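Side-chain contacts in LBCATS-a (Synthetic construct, PDB 5EY5), which probably splits indole-3-glycerol phosphate into indole and glyceraldehyde 3-phosphate, as the alpha chain of a tryptophan synthase: residues A[9-13]-A[14-18]; A[114-117]-A[118-122]; A[29-32]-A[33-37]. All blocks are in the same frame, centred on the assembly; numbering follows the deposited sequence.

Contact 1 of 3, residues A[9-13]-A[14-18]; sequences EELKK and KGEKA
Leu11 and Ala18 meet where helix 3-14 ends and the chain doubles back into strand 18-24, a turn built as a Schellman motif. CD1 of Leu11 lies 3.6 Å from CB of Ala18, while its other branch, CD2, lies 3.9 Å from CB of Glu16 and 3.7 Å from its OE1; the extended side chain of Glu16 crosses that of Leu11 at about a right angle. The leucine thus divides its two methyls between Ala18 of the incoming strand and the side chain of Glu16.

Backbone bonds set this geometry. Glu16 N donates to Leu11 O over 3.0 Å, almost straight at 167°, and Gly15 N donates to Lys12 O at 3.2 Å. One bond starts from Gly15 and the other from the residue after it; the positive phi of Gly15 (69°) turns the chain out of the helix. Just before it, Lys14 N makes weak, bent bonds to both Glu10 O and Leu11 O, as the last turn unwinds. With CG beside the backbone N, the extended Lys14 chain runs past Glu10 O, CG coming to 3.3 Å.

Further out, Glu9, Glu10 and Lys13 form a salt-bridge network on the helix surface. The Lys13 chain, bent at chi2 and chi3, carries NZ to 3.3 Å from Glu10 OE2, a weak hydrogen bond within the ion pair. Beyond the turn, Ala18 pairs through its backbone with Asp228 and Val230, closing the barrel, and Arg261 donates to Lys17 O. Even the Schellman bonds are not alike: Gly15 N stands well above the carbonyl plane of Lys12, 72° out of it.

Contact 2 of 3, residues A[114-117]-A[118-122]; sequences FVKE and CAEAG
Cys118 packs against Phe114 one turn back along helix 111-121, and its short side chain makes a sulfur-aromatic contact. At its root, CB rests 3.3 Å from Val115 O and 3.6 Å from Phe114 O, over the carbonyls of the preceding turn. With SG anti to the carbonyl carbon (chi1 -80°), the sulfur swings back to a face of the Phe114 ring, 3.9 Å from its centroid and 24° off the normal. It is displaced toward the rim, with CZ the closest ring atom at 3.6 Å. Phe82 of helix 78-91 and Leu126 of strand 125-127 also touch Cys118, placing the pair between helix and barrel wall. A serine in place of Phe114 would probably leave the sulfur without its aromatic face and open a gap beside Leu78 and Leu126.

Lys116 and Glu120 lie on the exposed part of the helix, with Glu117 at its margin, against Phe82. Glu120 CG presses to 3.1 Å from Lys116 O, and its OE2 stands 4.1 Å from OE2 of Glu117, the carboxylate planes 45° apart. These like charges probably repel mildly; Lys116 NZ, too far from Glu120 OE2 at 4.9 Å for a salt bridge, and the long, weak ion pair of Arg86 with Glu117 OE1 may partly offset it.

Contact 3 of 3, residues A[29-32]-A[33-37]; sequences DLET and TLELV
Asp29 opens helix 30-42 with both its backbone and its side chain. Its carbonyl O accepts from Thr33 N at 3.0 Å, which begins the i to i+4 ladder. Asp29 is the N-cap residue, and its carboxylate makes the capping bond: with chi1 at 59° it curls back over the first turn, where OD1 takes Thr32 N at 2.8 Å, nearly end-on to the C-O bond, and Thr32 OG1 at 2.7 Å from above the carboxylate plane. Two donors of one residue therefore grip a single oxygen and fix the rotation of the aspartate, whose negative charge at the helix start probably suits the helix dipole.

Leu30 runs alongside Thr33, both side chains pointing the same way, with CD2 4.1 Å from Thr33 OG1. That hydroxyl is hydrogen-bonded with Gly26 N in the preceding loop, a tie between the helix start and the chain leading into it.

Glu31 bends at chi2 (60°), which brings its carboxylate toward Glu35. OE1 lies 3.2 Å from CG of Glu35 and 3.4 Å from its OE1, the planes 34° apart. Two carboxylate oxygens this close are likely to repel each other.

Thr32 ends the segment with OG1 turned to the cap and CG2 turned along the helix, 4.0 Å from CD1 of Leu36. Leu36 packs tightly on the backbone here, its CG only 3.0 Å from Thr32 O, and reaches Ile23 of the barrel wall. Thr33 too touches Ile23, as well as Leu50 of the next strand. Helix 30-42 joins strand 18-24 to its parallel neighbour 48-51 as a beta-alpha-beta crossover, the repeating unit of the TIM barrel.

How the contacts relate
Contacts 2 and 3 lie on helices that surround the eight-stranded parallel barrel; contact 1 is the end of the helix before the first strand and the turn into that strand. Along the chain the order is contacts 1, 3, 2. Contact 3 begins the helix after strand 18-24, and contact 2 ends the helix before strand 125-127. Contacts 2 and 3 are the closest pair, with centres about 20 Å apart; helix 78-91 touches both. Contact 1 is centred about 27 Å from each, and no two touch. Together they illustrate how helix starts, turns and ends lead the chain into and out of the strands of a barrel that holds glycerol 3-phosphate.

Contact 1 of 3, residues A[9-13]-A[14-18]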
loop_
_atom_site.group_PDB
_atom_site.type_symbol
_atom_site.label_atom_id
_atom_site.label_comp_id
_atom_site.label_asym_id
_atom_site.label_seq_id
_atom_site.Cartn_x
_atom_site.Cartn_y
_atom_site.Cartn_z
ATOM N N GLU A 9 17.021 -54.546 32.145
ATOM C CA GLU A 9 16.991 -55.669 33.072
ATOM C C GLU A 9 18.362 -55.904 33.698
ATOM O O GLU A 9 18.467 -56.166 34.901
ATOM C CB GLU A 9 16.502 -56.922 32.348
ATOM C CG GLU A 9 16.589 -58.219 33.166
ATOM C CD GLU A 9 15.595 -58.268 34.320
ATOM O OE1 GLU A 9 14.902 -57.254 34.549
ATOM O OE2 GLU A 9 15.504 -59.324 34.997
ATOM N N GLU A 10 19.428 -55.816 32.896
ATOM C CA GLU A 10 20.759 -56.047 33.441
ATOM C C GLU A 10 21.138 -54.965 34.447
ATOM O O GLU A 10 21.679 -55.272 35.519
ATOM C CB GLU A 10 21.776 -56.147 32.306
ATOM C CG GLU A 10 21.642 -57.439 31.506
ATOM C CD GLU A 10 21.713 -58.697 32.397
ATOM O OE1 GLU A 10 22.652 -58.801 33.214
ATOM O OE2 GLU A 10 20.828 -59.575 32.288
ATOM N N LEU A 11 20.836 -53.699 34.140
ATOM C CA LEU A 11 21.116 -52.612 35.080
ATOM C C LEU A 11 20.343 -52.796 36.378
ATOM O O LEU A 11 20.886 -52.600 37.470
ATOM C CB LEU A 11 20.780 -51.263 34.435
ATOM C CG LEU A 11 21.608 -50.874 33.204
ATOM C CD1 LEU A 11 20.845 -49.885 32.343
ATOM C CD2 LEU A 11 22.957 -50.303 33.595
ATOM N N LYS A 12 19.059 -53.156 36.274
ATOM C CA LYS A 12 18.259 -53.448 37.457
ATOM C C LYS A 12 18.932 -54.498 38.337
ATOM O O LYS A 12 19.013 -54.351 39.560
ATOM C CB LYS A 12 16.860 -53.904 37.034
ATOM C CG LYS A 12 16.086 -54.582 38.142
ATOM C CD LYS A 12 14.655 -54.899 37.734
ATOM C CE LYS A 12 13.870 -53.642 37.359
ATOM N NZ LYS A 12 12.389 -53.867 37.411
ATOM N N LYS A 13 19.430 -55.572 37.739
ATOM C CA LYS A 13 20.071 -56.591 38.561
ATOM C C LYS A 13 21.377 -56.110 39.179
ATOM O O LYS A 13 21.784 -56.642 40.216
ATOM C CB LYS A 13 20.288 -57.860 37.745
ATOM C CG LYS A 13 19.092 -58.807 37.820
ATOM C CD LYS A 13 18.546 -59.141 36.453
ATOM C CE LYS A 13 19.461 -60.104 35.723
ATOM N NZ LYS A 13 18.767 -60.740 34.569
ATOM N N LYS A 14 22.019 -55.106 38.599
ATOM C CA LYS A 14 23.264 -54.548 39.116
ATOM C C LYS A 14 23.053 -53.358 40.044
ATOM O O LYS A 14 24.033 -52.846 40.597
ATOM C CB LYS A 14 24.170 -54.119 37.954
ATOM C CG LYS A 14 24.620 -55.273 37.073
ATOM C CD LYS A 14 25.250 -54.805 35.763
ATOM C CE LYS A 14 25.371 -55.986 34.802
ATOM N NZ LYS A 14 26.443 -55.811 33.802
ATOM N N GLY A 15 21.817 -52.899 40.221
ATOM C CA GLY A 15 21.575 -51.693 41.002
ATOM C C GLY A 15 22.077 -50.421 40.345
ATOM O O GLY A 15 22.555 -49.518 41.044
ATOM N N GLU A 16 21.967 -50.316 39.022
ATOM C CA GLU A 16 22.541 -49.204 38.268
ATOM C C GLU A 16 21.484 -48.471 37.445
ATOM O O GLU A 16 20.353 -48.932 37.276
ATOM C CB GLU A 16 23.666 -49.700 37.356
ATOM C CG GLU A 16 24.845 -50.252 38.129
ATOM C CD GLU A 16 25.795 -51.044 37.261
ATOM O OE1 GLU A 16 25.594 -51.076 36.029
ATOM O OE2 GLU A 16 26.739 -51.641 37.820
ATOM N N LYS A 17 21.875 -47.303 36.928
ATOM C CA LYS A 17 20.999 -46.407 36.184
ATOM C C LYS A 17 21.503 -46.263 34.756
ATOM O O LYS A 17 22.720 -46.219 34.517
ATOM C CB LYS A 17 20.936 -45.021 36.850
ATOM C CG LYS A 17 20.484 -45.029 38.283
ATOM C CD LYS A 17 19.075 -45.554 38.393
ATOM C CE LYS A 17 18.543 -45.402 39.800
ATOM N NZ LYS A 17 17.146 -45.887 39.868
ATOM N N ALA A 18 20.573 -46.203 33.808
ATOM C CA ALA A 18 20.934 -46.100 32.401
ATOM C C ALA A 18 21.367 -44.680 32.061
ATOM O O ALA A 18 20.648 -43.715 32.347
ATOM C CB ALA A 18 19.769 -46.508 31.498
#

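Contact 2 of 3, residues A[114-117]-A[118-122]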
loop_
_atom_site.group_PDB
_atom_site.type_symbol
_atom_site.label_atom_id
_atom_site.label_comp_id
_atom_site.label_asym_id
_atom_site.label_seq_id
_atom_site.Cartn_x
_atom_site.Cartn_y
_atom_site.Cartn_z
ATOM N N PHE A 114 10.517 -48.947 6.537
ATOM C CA PHE A 114 11.465 -48.332 7.460
ATOM C C PHE A 114 11.678 -49.201 8.694
ATOM O O PHE A 114 12.817 -49.430 9.116
ATOM C CB PHE A 114 10.977 -46.941 7.867
ATOM C CG PHE A 114 11.751 -46.354 9.002
ATOM C CD1 PHE A 114 12.993 -45.795 8.790
ATOM C CD2 PHE A 114 11.254 -46.391 10.279
ATOM C CE1 PHE A 114 13.710 -45.264 9.836
ATOM C CE2 PHE A 114 11.986 -45.868 11.339
ATOM C CZ PHE A 114 13.203 -45.302 11.108
ATOM N N VAL A 115 10.589 -49.692 9.281
ATOM C CA VAL A 115 10.703 -50.584 10.431
ATOM C C VAL A 115 11.389 -51.887 10.035
ATOM O O VAL A 115 12.170 -52.454 10.811
ATOM C CB VAL A 115 9.313 -50.834 11.050
ATOM C CG1 VAL A 115 9.442 -51.610 12.348
ATOM C CG2 VAL A 115 8.604 -49.512 11.288
ATOM N N LYS A 116 11.105 -52.394 8.832
ATOM C CA LYS A 116 11.797 -53.599 8.375
ATOM C C LYS A 116 13.302 -53.360 8.278
ATOM O O LYS A 116 14.102 -54.188 8.726
ATOM C CB LYS A 116 11.235 -54.061 7.028
ATOM C CG LYS A 116 11.771 -55.409 6.558
ATOM C CD LYS A 116 11.407 -55.699 5.104
ATOM C CE LYS A 116 11.991 -57.030 4.641
ATOM N NZ LYS A 116 11.769 -57.283 3.187
ATOM N N GLU A 117 13.708 -52.230 7.700
ATOM C CA GLU A 117 15.129 -51.915 7.637
ATOM C C GLU A 117 15.713 -51.697 9.031
ATOM O O GLU A 117 16.886 -52.021 9.267
ATOM C CB GLU A 117 15.364 -50.685 6.763
ATOM C CG GLU A 117 16.807 -50.223 6.723
ATOM C CD GLU A 117 17.658 -51.018 5.741
ATOM O OE1 GLU A 117 18.368 -50.387 4.928
ATOM O OE2 GLU A 117 17.614 -52.267 5.778
ATOM N N CYS A 118 14.922 -51.162 9.965
ATOM C CA CYS A 118 15.392 -51.058 11.343
ATOM C C CYS A 118 15.768 -52.423 11.889
ATOM O O CYS A 118 16.847 -52.598 12.464
ATOM C CB CYS A 118 14.328 -50.416 12.235
ATOM S SG CYS A 118 14.271 -48.630 12.120
ATOM N N ALA A 119 14.878 -53.407 11.719
ATOM C CA ALA A 119 15.114 -54.728 12.283
ATOM C C ALA A 119 16.292 -55.413 11.613
ATOM O O ALA A 119 17.038 -56.142 12.272
ATOM C CB ALA A 119 13.855 -55.588 12.165
ATOM N N GLU A 120 16.492 -55.178 10.320
ATOM C CA GLU A 120 17.578 -55.871 9.639
ATOM C C GLU A 120 18.923 -55.210 9.918
ATOM O O GLU A 120 19.946 -55.896 10.024
ATOM C CB GLU A 120 17.306 -55.937 8.135
ATOM C CG GLU A 120 15.939 -56.496 7.791
ATOM C CD GLU A 120 15.811 -56.852 6.326
ATOM O OE1 GLU A 120 15.708 -58.056 6.011
ATOM O OE2 GLU A 120 15.825 -55.925 5.489
ATOM N N ALA A 121 18.942 -53.886 10.033
ATOM C CA ALA A 121 20.196 -53.199 10.327
ATOM C C ALA A 121 20.614 -53.376 11.783
ATOM O O ALA A 121 21.812 -53.458 12.077
ATOM C CB ALA A 121 20.077 -51.718 9.993
ATOM N N GLY A 122 19.660 -53.432 12.703
ATOM C CA GLY A 122 19.992 -53.628 14.099
ATOM C C GLY A 122 19.650 -52.413 14.936
ATOM O O GLY A 122 20.388 -52.059 15.861
#

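Contact 3 of 3, residues A[29-32]-A[33-37]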
loop_
_atom_site.group_PDB
_atom_site.type_symbol
_atom_site.label_atom_id
_atom_site.label_comp_id
_atom_site.label_asym_id
_atom_site.label_seq_id
_atom_site.Cartn_x
_atom_site.Cartn_y
_atom_site.Cartn_z
ATOM N N ASP A 29 30.288 -35.682 10.469
ATOM C CA ASP A 29 30.112 -36.598 9.347
ATOM C C ASP A 29 29.937 -37.991 9.927
ATOM O O ASP A 29 30.152 -38.207 11.120
ATOM C CB ASP A 29 31.285 -36.532 8.361
ATOM C CG ASP A 29 32.619 -36.870 9.010
ATOM O OD1 ASP A 29 32.651 -37.751 9.886
ATOM O OD2 ASP A 29 33.637 -36.250 8.641
ATOM N N LEU A 30 29.568 -38.945 9.065
ATOM C CA LEU A 30 29.144 -40.251 9.581
ATOM C C LEU A 30 30.314 -41.074 10.101
ATOM O O LEU A 30 30.159 -41.843 11.067
ATOM C CB LEU A 30 28.386 -41.026 8.502
ATOM C CG LEU A 30 26.893 -40.726 8.430
ATOM C CD1 LEU A 30 26.230 -41.514 7.297
ATOM C CD2 LEU A 30 26.214 -41.028 9.778
ATOM N N GLU A 31 31.488 -40.940 9.476
ATOM C CA GLU A 31 32.683 -41.573 10.030
ATOM C C GLU A 31 32.931 -41.100 11.459
ATOM O O GLU A 31 33.285 -41.896 12.335
ATOM C CB GLU A 31 33.893 -41.281 9.142
ATOM C CG GLU A 31 35.242 -41.295 9.880
ATOM C CD GLU A 31 35.567 -42.632 10.553
ATOM O OE1 GLU A 31 36.326 -42.631 11.548
ATOM O OE2 GLU A 31 35.072 -43.683 10.092
ATOM N N THR A 32 32.730 -39.807 11.720
ATOM C CA THR A 32 32.945 -39.299 13.068
ATOM C C THR A 32 31.851 -39.774 14.015
ATOM O O THR A 32 32.119 -40.009 15.199
ATOM C CB THR A 32 33.028 -37.770 13.042
ATOM O OG1 THR A 32 34.086 -37.377 12.161
ATOM C CG2 THR A 32 33.316 -37.218 14.439
ATOM N N THR A 33 30.621 -39.916 13.515
ATOM C CA THR A 33 29.552 -40.500 14.316
ATOM C C THR A 33 29.922 -41.899 14.779
ATOM O O THR A 33 29.782 -42.237 15.963
ATOM C CB THR A 33 28.246 -40.554 13.513
ATOM O OG1 THR A 33 27.919 -39.253 12.997
ATOM C CG2 THR A 33 27.117 -41.048 14.397
ATOM N N LEU A 34 30.307 -42.750 13.837
ATOM C CA LEU A 34 30.786 -44.088 14.155
ATOM C C LEU A 34 31.836 -44.049 15.260
ATOM O O LEU A 34 31.705 -44.722 16.286
ATOM C CB LEU A 34 31.362 -44.733 12.891
ATOM C CG LEU A 34 31.619 -46.231 12.975
ATOM C CD1 LEU A 34 30.366 -46.906 13.523
ATOM C CD2 LEU A 34 31.961 -46.752 11.599
ATOM N N GLU A 35 32.918 -43.292 15.042
ATOM C CA GLU A 35 33.923 -43.116 16.090
ATOM C C GLU A 35 33.282 -42.689 17.408
ATOM O O GLU A 35 33.645 -43.201 18.473
ATOM C CB GLU A 35 34.966 -42.089 15.657
ATOM C CG GLU A 35 36.067 -42.635 14.766
ATOM C CD GLU A 35 37.366 -41.840 14.898
ATOM O OE1 GLU A 35 37.508 -40.800 14.212
ATOM O OE2 GLU A 35 38.238 -42.254 15.701
ATOM N N LEU A 36 32.305 -41.776 17.350
ATOM C CA LEU A 36 31.660 -41.275 18.565
ATOM C C LEU A 36 30.854 -42.364 19.257
ATOM O O LEU A 36 30.947 -42.533 20.480
ATOM C CB LEU A 36 30.770 -40.071 18.240
ATOM C CG LEU A 36 31.578 -38.818 17.905
ATOM C CD1 LEU A 36 30.692 -37.703 17.374
ATOM C CD2 LEU A 36 32.381 -38.363 19.122
ATOM N N VAL A 37 30.059 -43.119 18.491
ATOM C CA VAL A 37 29.315 -44.233 19.074
ATOM C C VAL A 37 30.261 -45.168 19.808
ATOM O O VAL A 37 30.013 -45.556 20.958
ATOM C CB VAL A 37 28.522 -44.983 17.993
ATOM C CG1 VAL A 37 27.838 -46.211 18.607
ATOM C CG2 VAL A 37 27.513 -44.037 17.324
#